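Local coordinates for glutamine aminotransferase class-II domain protein (Ruegeria pomeroyi, PDB 3MDN) that is of unsettled function but, as a class-II glutamine amidotransferase domain protein of the Ntn-hydrolase clan, probably acts on the side-chain amide of glutamine, at residues T181-A189 with A200-V211. Residues are numbered along the deposited sequence; the frame is centred on the assembly and turned at random.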
ATOM      1  N   THR D 181     -32.518  10.159   1.585  1.00 27.79           N
ATOM      2  CA  THR D 181     -33.267   9.945   0.360  1.00 28.31           C
ATOM      3  C   THR D 181     -33.559   8.472   0.225  1.00 27.56           C
ATOM      4  O   THR D 181     -33.178   7.677   1.084  1.00 27.51           O
ATOM      5  CB  THR D 181     -32.484  10.376  -0.912  1.00 28.45           C
ATOM      6  OG1 THR D 181     -31.304   9.576  -1.029  1.00 30.61           O
ATOM      7  CG2 THR D 181     -32.079  11.801  -0.854  1.00 29.01           C
ATOM      8  N   THR D 182     -34.232   8.149  -0.870  1.00 27.10           N
ATOM      9  CA  THR D 182     -34.524   6.793  -1.315  1.00 27.75           C
ATOM     10  C   THR D 182     -33.280   6.199  -1.933  1.00 27.35           C
ATOM     11  O   THR D 182     -32.498   6.934  -2.545  1.00 27.81           O
ATOM     12  CB  THR D 182     -35.578   6.857  -2.434  1.00 27.06           C
ATOM     13  OG1 THR D 182     -36.834   7.148  -1.843  1.00 26.46           O
ATOM     14  CG2 THR D 182     -35.687   5.537  -3.166  1.00 30.31           C
ATOM     15  N   PRO D 183     -33.070   4.886  -1.765  1.00 26.99           N
ATOM     16  CA  PRO D 183     -33.762   3.985  -0.832  1.00 26.56           C
ATOM     17  C   PRO D 183     -33.259   4.161   0.581  1.00 25.04           C
ATOM     18  O   PRO D 183     -32.069   4.266   0.788  1.00 24.85           O
ATOM     19  CB  PRO D 183     -33.384   2.578  -1.333  1.00 26.22           C
ATOM     20  CG  PRO D 183     -32.218   2.773  -2.208  1.00 27.57           C
ATOM     21  CD  PRO D 183     -32.357   4.136  -2.812  1.00 27.09           C
ATOM     22  N   HIS D 184     -34.162   4.143   1.544  1.00 24.25           N
ATOM     23  CA  HIS D 184     -33.812   4.468   2.899  1.00 24.11           C
ATOM     24  C   HIS D 184     -32.932   3.402   3.540  1.00 24.50           C
ATOM     25  O   HIS D 184     -32.011   3.735   4.264  1.00 24.16           O
ATOM     26  CB  HIS D 184     -35.056   4.802   3.729  1.00 23.77           C
ATOM     27  CG  HIS D 184     -35.819   5.971   3.186  1.00 24.34           C
ATOM     28  ND1 HIS D 184     -35.286   7.243   3.130  1.00 22.75           N
ATOM     29  CD2 HIS D 184     -37.061   6.058   2.650  1.00 22.48           C
ATOM     30  CE1 HIS D 184     -36.165   8.060   2.572  1.00 22.83           C
ATOM     31  NE2 HIS D 184     -37.251   7.368   2.282  1.00 22.47           N
HETATM   32  N   MSE D 185     -33.188   2.134   3.251  1.00 24.16           N
HETATM   33  CA  MSE D 185     -32.389   1.081   3.842  1.00 23.90           C
HETATM   34  C   MSE D 185     -32.319  -0.097   2.897  1.00 24.46           C
HETATM   35  O   MSE D 185     -33.350  -0.685   2.579  1.00 24.06           O
HETATM   36  CB  MSE D 185     -32.981   0.622   5.177  1.00 24.05           C
HETATM   37  CG  MSE D 185     -32.250  -0.622   5.754  1.00 24.34           C
HETATM   38 SE   MSE D 185     -30.398  -0.178   6.332  1.00 33.04          SE
HETATM   39  CE  MSE D 185     -30.842   1.200   7.631  1.00 22.76           C
ATOM     40  N   ARG D 186     -31.123  -0.417   2.406  1.00 24.07           N
ATOM     41  CA  ARG D 186     -30.911  -1.661   1.655  1.00 25.83           C
ATOM     42  C   ARG D 186     -29.839  -2.436   2.402  1.00 26.56           C
ATOM     43  O   ARG D 186     -28.754  -1.906   2.643  1.00 26.91           O
ATOM     44  CB  ARG D 186     -30.429  -1.373   0.241  1.00 25.23           C
ATOM     45  CG  ARG D 186     -31.398  -0.571  -0.612  1.00 26.14           C
ATOM     46  CD  ARG D 186     -31.970  -1.441  -1.695  1.00 23.91           C
ATOM     47  NE  ARG D 186     -33.010  -0.807  -2.507  1.00 24.85           N
ATOM     48  CZ  ARG D 186     -32.832  -0.336  -3.745  1.00 26.08           C
ATOM     49  NH1 ARG D 186     -31.629  -0.404  -4.322  1.00 25.15           N
ATOM     50  NH2 ARG D 186     -33.864   0.198  -4.410  1.00 21.62           N
ATOM     51  N   LEU D 187     -30.126  -3.685   2.760  1.00 26.84           N
ATOM     52  CA  LEU D 187     -29.245  -4.375   3.682  1.00 26.63           C
ATOM     53  C   LEU D 187     -29.144  -5.887   3.454  1.00 26.86           C
ATOM     54  O   LEU D 187     -30.127  -6.593   3.498  1.00 25.70           O
ATOM     55  CB  LEU D 187     -29.733  -4.152   5.124  1.00 26.44           C
ATOM     56  CG  LEU D 187     -28.896  -4.959   6.142  1.00 26.01           C
ATOM     57  CD1 LEU D 187     -28.401  -4.063   7.231  1.00 22.64           C
ATOM     58  CD2 LEU D 187     -29.697  -6.098   6.757  1.00 25.89           C
ATOM     59  N   SER D 188     -27.926  -6.370   3.255  1.00 27.18           N
ATOM     60  CA  SER D 188     -27.639  -7.759   3.460  1.00 27.95           C
ATOM     61  C   SER D 188     -26.406  -7.671   4.326  1.00 28.52           C
ATOM     62  O   SER D 188     -25.505  -6.836   4.084  1.00 29.78           O
ATOM     63  CB  SER D 188     -27.349  -8.474   2.138  1.00 28.16           C
ATOM     64  OG  SER D 188     -25.983  -8.281   1.844  1.00 32.11           O
ATOM     65  N   ALA D 189     -26.374  -8.451   5.394  1.00 27.81           N
ATOM     66  CA  ALA D 189     -25.239  -8.396   6.320  1.00 26.68           C
ATOM     67  C   ALA D 189     -24.935  -9.802   6.801  1.00 26.53           C
ATOM     68  O   ALA D 189     -25.856 -10.642   6.891  1.00 25.67           O
ATOM     69  CB  ALA D 189     -25.591  -7.528   7.512  1.00 26.89           C
ATOM     70  N   ALA D 200     -28.576 -11.483   7.690  1.00 24.69           N
ATOM     71  CA  ALA D 200     -29.914 -10.905   7.598  1.00 25.34           C
ATOM     72  C   ALA D 200     -30.026 -10.204   6.260  1.00 24.91           C
ATOM     73  O   ALA D 200     -29.032  -9.817   5.673  1.00 25.00           O
ATOM     74  CB  ALA D 200     -30.166  -9.925   8.754  1.00 24.81           C
ATOM     75  N   ARG D 201     -31.247 -10.089   5.770  1.00 25.02           N
ATOM     76  CA  ARG D 201     -31.539  -9.411   4.511  1.00 24.38           C
ATOM     77  C   ARG D 201     -32.811  -8.629   4.707  1.00 23.95           C
ATOM     78  O   ARG D 201     -33.819  -9.177   5.180  1.00 22.69           O
ATOM     79  CB  ARG D 201     -31.682 -10.412   3.355  1.00 24.07           C
ATOM     80  CG  ARG D 201     -31.956  -9.788   1.990  1.00 24.07           C
ATOM     81  CD  ARG D 201     -32.166 -10.884   0.934  1.00 23.06           C
ATOM     82  NE  ARG D 201     -32.315 -10.365  -0.422  1.00 23.65           N
ATOM     83  CZ  ARG D 201     -32.769 -11.081  -1.448  1.00 25.23           C
ATOM     84  NH1 ARG D 201     -33.144 -12.346  -1.258  1.00 25.17           N
ATOM     85  NH2 ARG D 201     -32.865 -10.529  -2.655  1.00 22.76           N
ATOM     86  N   TYR D 202     -32.747  -7.335   4.374  1.00 24.04           N
ATOM     87  CA  TYR D 202     -33.887  -6.445   4.545  1.00 23.95           C
ATOM     88  C   TYR D 202     -33.788  -5.224   3.623  1.00 23.39           C
ATOM     89  O   TYR D 202     -32.705  -4.772   3.302  1.00 23.28           O
ATOM     90  CB  TYR D 202     -33.969  -5.992   6.020  1.00 25.42           C
ATOM     91  CG  TYR D 202     -34.917  -4.826   6.203  1.00 26.63           C
ATOM     92  CD1 TYR D 202     -36.304  -5.024   6.202  1.00 28.37           C
ATOM     93  CD2 TYR D 202     -34.435  -3.531   6.266  1.00 25.42           C
ATOM     94  CE1 TYR D 202     -37.184  -3.953   6.311  1.00 28.37           C
ATOM     95  CE2 TYR D 202     -35.294  -2.455   6.386  1.00 26.32           C
ATOM     96  CZ  TYR D 202     -36.676  -2.677   6.411  1.00 29.14           C
ATOM     97  OH  TYR D 202     -37.534  -1.593   6.536  1.00 29.78           O
ATOM     98  N   SER D 203     -34.922  -4.681   3.198  1.00 23.23           N
ATOM     99  CA  SER D 203     -34.934  -3.431   2.420  1.00 22.93           C
ATOM    100  C   SER D 203     -36.183  -2.608   2.740  1.00 23.71           C
ATOM    101  O   SER D 203     -37.257  -3.166   2.992  1.00 23.23           O
ATOM    102  CB  SER D 203     -34.912  -3.735   0.910  1.00 21.83           C
ATOM    103  OG  SER D 203     -34.969  -2.518   0.151  1.00 20.44           O
ATOM    104  N   SER D 204     -36.071  -1.295   2.668  1.00 23.75           N
ATOM    105  CA  SER D 204     -37.264  -0.463   2.784  1.00 25.19           C
ATOM    106  C   SER D 204     -38.089  -0.444   1.491  1.00 25.88           C
ATOM    107  O   SER D 204     -39.180   0.134   1.479  1.00 26.50           O
ATOM    108  CB  SER D 204     -36.876   0.961   3.146  1.00 24.97           C
ATOM    109  OG  SER D 204     -35.924   1.432   2.211  1.00 24.96           O
ATOM    110  N   ASP D 205     -37.568  -1.028   0.407  1.00 26.48           N
ATOM    111  CA  ASP D 205     -38.333  -1.115  -0.860  1.00 27.18           C
ATOM    112  C   ASP D 205     -38.331  -2.552  -1.388  1.00 27.92           C
ATOM    113  O   ASP D 205     -38.089  -3.476  -0.614  1.00 28.09           O
ATOM    114  CB  ASP D 205     -37.913  -0.049  -1.917  1.00 27.07           C
ATOM    115  CG  ASP D 205     -36.428  -0.171  -2.396  1.00 27.75           C
ATOM    116  OD1 ASP D 205     -35.958   0.767  -3.090  1.00 26.79           O
ATOM    117  OD2 ASP D 205     -35.731  -1.180  -2.127  1.00 26.98           O
ATOM    118  N   HIS D 206     -38.595  -2.743  -2.680  1.00 28.63           N
ATOM    119  CA  HIS D 206     -38.646  -4.082  -3.295  1.00 29.98           C
ATOM    120  C   HIS D 206     -37.299  -4.690  -3.686  1.00 30.42           C
ATOM    121  O   HIS D 206     -37.250  -5.857  -4.048  1.00 31.18           O
ATOM    122  CB  HIS D 206     -39.542  -4.064  -4.541  1.00 30.68           C
ATOM    123  CG  HIS D 206     -39.147  -3.022  -5.542  1.00 32.95           C
ATOM    124  ND1 HIS D 206     -39.012  -1.688  -5.212  1.00 33.99           N
ATOM    125  CD2 HIS D 206     -38.846  -3.118  -6.861  1.00 34.99           C
ATOM    126  CE1 HIS D 206     -38.655  -1.006  -6.286  1.00 35.54           C
ATOM    127  NE2 HIS D 206     -38.547  -1.849  -7.300  1.00 36.45           N
ATOM    128  N   ILE D 207     -36.214  -3.916  -3.629  1.00 30.07           N
ATOM    129  CA  ILE D 207     -34.876  -4.430  -3.984  1.00 29.53           C
ATOM    130  C   ILE D 207     -34.026  -4.625  -2.716  1.00 28.73           C
ATOM    131  O   ILE D 207     -33.917  -3.704  -1.903  1.00 28.29           O
ATOM    132  CB  ILE D 207     -34.121  -3.446  -4.934  1.00 29.64           C
ATOM    133  CG1 ILE D 207     -34.808  -3.356  -6.308  1.00 30.39           C
ATOM    134  CG2 ILE D 207     -32.647  -3.842  -5.082  1.00 30.07           C
ATOM    135  CD1 ILE D 207     -34.255  -2.238  -7.210  1.00 29.33           C
ATOM    136  N   ALA D 208     -33.431  -5.802  -2.564  1.00 27.58           N
ATOM    137  CA  ALA D 208     -32.581  -6.128  -1.418  1.00 27.74           C
ATOM    138  C   ALA D 208     -31.370  -6.890  -1.920  1.00 27.33           C
ATOM    139  O   ALA D 208     -31.543  -7.831  -2.659  1.00 27.80           O
ATOM    140  CB  ALA D 208     -33.355  -6.986  -0.453  1.00 28.20           C
ATOM    141  N   PRO D 209     -30.145  -6.483  -1.545  1.00 26.89           N
ATOM    142  CA  PRO D 209     -28.972  -7.233  -1.993  1.00 26.88           C
ATOM    143  C   PRO D 209     -29.141  -8.713  -1.592  1.00 27.26           C
ATOM    144  O   PRO D 209     -29.751  -9.018  -0.554  1.00 28.51           O
ATOM    145  CB  PRO D 209     -27.799  -6.554  -1.251  1.00 26.48           C
ATOM    146  CG  PRO D 209     -28.379  -5.228  -0.711  1.00 26.13           C
ATOM    147  CD  PRO D 209     -29.821  -5.491  -0.496  1.00 27.38           C
ATOM    148  N   SER D 210     -28.666  -9.624  -2.429  1.00 26.80           N
ATOM    149  CA  SER D 210     -29.129 -10.987  -2.355  1.00 25.78           C
ATOM    150  C   SER D 210     -28.332 -11.783  -1.316  1.00 25.24           C
ATOM    151  O   SER D 210     -27.223 -11.383  -0.916  1.00 24.07           O
ATOM    152  CB  SER D 210     -29.116 -11.633  -3.748  1.00 26.64           C
ATOM    153  OG  SER D 210     -27.824 -11.629  -4.314  1.00 27.06           O
ATOM    154  N   VAL D 211     -28.921 -12.859  -0.812  1.00 23.10           N
ATOM    155  CA  VAL D 211     -28.216 -13.724   0.127  1.00 22.38           C
ATOM    156  C   VAL D 211     -28.598 -15.159  -0.188  1.00 22.93           C
ATOM    157  O   VAL D 211     -29.774 -15.446  -0.375  1.00 21.27           O
ATOM    158  CB  VAL D 211     -28.586 -13.433   1.581  1.00 22.69           C
ATOM    159  CG1 VAL D 211     -27.949 -14.478   2.511  1.00 22.78           C
ATOM    160  CG2 VAL D 211     -28.154 -12.006   1.995  1.00 22.52           C
TER
HETATM  161  O   HOH W   1     -37.081   3.279   0.383  1.00 11.81           O
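The guanidinium of Arg186 is sandwiched between Pro183 CG over the centre of one face and Ile207 CB over the opposite one, each about 3.5 Å from its plane, while the Asp205 carboxylate sits at its edge. The grip is side-on: Arg186 NH2 meets Asp205 OD1 at 2.5 Å and Arg186 NE meets Asp205 OD2 at 2.8 Å, both on the syn side, with the two planes turned 38° apart. A bend at chi2 (-110°) swings the arginine chain over Ser203, its cross-strand neighbour, toward the turn. Asp205 OD2 also accepts from Ile207 N in an Asx turn, so one carboxylate both shapes the loop and receives the arginine. On the other sheet face, the Tyr202 ring takes Met185, a selenomethionine, at its edge, Met185 CG lying 3.6 Å from Tyr202 CE2; the Tyr202 hydroxyl is hydrogen-bonded to Glu173 of helix 161-179.

Strands 185-192 and 197-203 form an antiparallel beta hairpin, with Leu187–Tyr202 and Ala189–Ala200 as hydrogen-bonded pairs. At the hairpin's open end Ser204 joins Met185 twice: Ser204 N donates to Met185 O (2.8 Å), and Ser204 OG accepts from Met185 N (3.0 Å). Farther along, Val211 CG2 and Pro209 pack on Ser188 CB.

Were an alanine to replace Arg186, the Asp205 carboxylate would probably lose its countercharge and a gap would open between Pro183 and Ile207. The ion pair thus couples the Asx turn of Asp205 to an arginine held flat between Pro183 and Ile207, tying the loop after strand 197-203 back to strand 185-192.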